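DNA protection during starvation protein (Brevibacillus brevis, PDB 1N1Q) probably protects DNA during starvation by binding it and by oxidising iron(II) with hydrogen peroxide, storing the product inside a hollow dodecamer. Local coordinates at residues 109-114 with 132-137. Sequence-based numbering, arbitrary orientation.
Sequences GELKVA and AIEAGL
L111 packs against I133, E134 and L137 in an antiparallel helix-helix contact, mostly buried, between helix 93-120 and helix 124-148, consecutive helices of the ferritin-like four-helix bundle. The axes of the two short segments come within 9.7 Å, their N-to-C directions 156° apart, and apolar packing with a polar border joins them. L111 CG lies beside its own backbone N, anti to the carbonyl carbon (chi1 -76°), and beyond it the CD1 methyl settles on the facing helix. There CD1 touches I133 CG2 at 3.6 Å, the two side chains crossing at about a right angle, and approaches E134 CA equally closely. L137 CD1 meets the same methyl at 3.9 Å. Branched aliphatic residues suit this seam because their methyls can fill space without needing polar partners; L137 also touches W20 of helix 4-33.

At the border E134 reaches out on an extended chain and crosses K112, with OE1 3.7 Å from K112 CG and OE2 3.7 Å from K112 CE. K112 NZ and E134 OE2 remain 5.0 Å apart, so the lysine offers methylenes while its ammonium stays at a distance; E134 OE1 instead forms a salt bridge with R115. An alanine at E134 would probably leave R115 without this carboxylate mate and the CG and CE of K112 without the group they pack on. The result is an apolar seam edged by charge, where R115, and more distantly K112, would probably offset the charge of a buried carboxylate that also lies close to E138.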
# COMPACT_ATOMS: atom_id res chain seq x y z
N GLY A 109 -19.71 34.85 5.51
CA GLY A 109 -19.82 36.15 4.86
C GLY A 109 -19.10 36.15 3.52
O GLY A 109 -19.62 36.68 2.54
N GLU A 110 -17.90 35.57 3.48
CA GLU A 110 -17.14 35.53 2.24
C GLU A 110 -17.82 34.63 1.22
O GLU A 110 -17.80 34.91 0.02
CB GLU A 110 -15.71 35.03 2.51
CG GLU A 110 -14.89 35.95 3.40
CD GLU A 110 -13.43 35.54 3.49
OE1 GLU A 110 -13.07 34.44 3.03
OE2 GLU A 110 -12.63 36.33 4.05
N LEU A 111 -18.42 33.54 1.69
CA LEU A 111 -19.10 32.62 0.79
C LEU A 111 -20.29 33.29 0.12
O LEU A 111 -20.57 33.06 -1.06
CB LEU A 111 -19.53 31.35 1.54
CG LEU A 111 -18.36 30.38 1.84
CD1 LEU A 111 -18.83 29.30 2.81
CD2 LEU A 111 -17.85 29.77 0.54
N LYS A 112 -20.99 34.14 0.86
CA LYS A 112 -22.14 34.85 0.29
C LYS A 112 -21.67 35.77 -0.83
O LYS A 112 -22.29 35.85 -1.89
CB LYS A 112 -22.86 35.68 1.37
CG LYS A 112 -23.62 34.85 2.40
CD LYS A 112 -24.23 35.74 3.46
CE LYS A 112 -24.94 34.92 4.54
NZ LYS A 112 -25.37 35.77 5.68
N VAL A 113 -20.57 36.48 -0.60
CA VAL A 113 -20.02 37.38 -1.61
C VAL A 113 -19.56 36.61 -2.85
O VAL A 113 -19.86 37.00 -3.98
CB VAL A 113 -18.82 38.19 -1.04
CG1 VAL A 113 -18.06 38.87 -2.18
CG2 VAL A 113 -19.32 39.23 -0.05
N ALA A 114 -18.83 35.52 -2.64
CA ALA A 114 -18.33 34.71 -3.74
C ALA A 114 -19.46 34.12 -4.58
O ALA A 114 -19.38 34.06 -5.81
CB ALA A 114 -17.44 33.59 -3.20
N ALA A 132 -23.23 24.83 -0.51
CA ALA A 132 -23.18 23.62 0.29
C ALA A 132 -22.19 23.77 1.46
O ALA A 132 -22.47 23.32 2.57
CB ALA A 132 -22.80 22.41 -0.58
N ILE A 133 -21.04 24.40 1.21
CA ILE A 133 -20.06 24.60 2.28
C ILE A 133 -20.68 25.57 3.30
O ILE A 133 -20.61 25.35 4.51
CB ILE A 133 -18.73 25.24 1.78
CG1 ILE A 133 -17.87 24.20 1.05
CG2 ILE A 133 -17.93 25.80 2.96
CD1 ILE A 133 -18.54 23.52 -0.08
N GLU A 134 -21.29 26.64 2.80
CA GLU A 134 -21.91 27.65 3.65
C GLU A 134 -22.97 27.07 4.58
O GLU A 134 -22.98 27.36 5.78
CB GLU A 134 -22.55 28.75 2.79
CG GLU A 134 -23.00 29.97 3.60
CD GLU A 134 -23.86 30.93 2.79
OE1 GLU A 134 -23.51 31.23 1.63
OE2 GLU A 134 -24.89 31.39 3.32
N ALA A 135 -23.87 26.27 4.02
CA ALA A 135 -24.94 25.66 4.81
C ALA A 135 -24.35 24.83 5.95
O ALA A 135 -24.86 24.85 7.07
CB ALA A 135 -25.82 24.77 3.90
N GLY A 136 -23.29 24.09 5.65
CA GLY A 136 -22.65 23.25 6.65
C GLY A 136 -22.04 24.07 7.77
O GLY A 136 -22.13 23.69 8.95
N LEU A 137 -21.41 25.19 7.42
CA LEU A 137 -20.79 26.06 8.41
C LEU A 137 -21.83 26.68 9.33
O LEU A 137 -21.63 26.78 10.55
CB LEU A 137 -19.98 27.17 7.74
CG LEU A 137 -18.78 26.72 6.89
CD1 LEU A 137 -18.02 27.93 6.40
CD2 LEU A 137 -17.87 25.82 7.72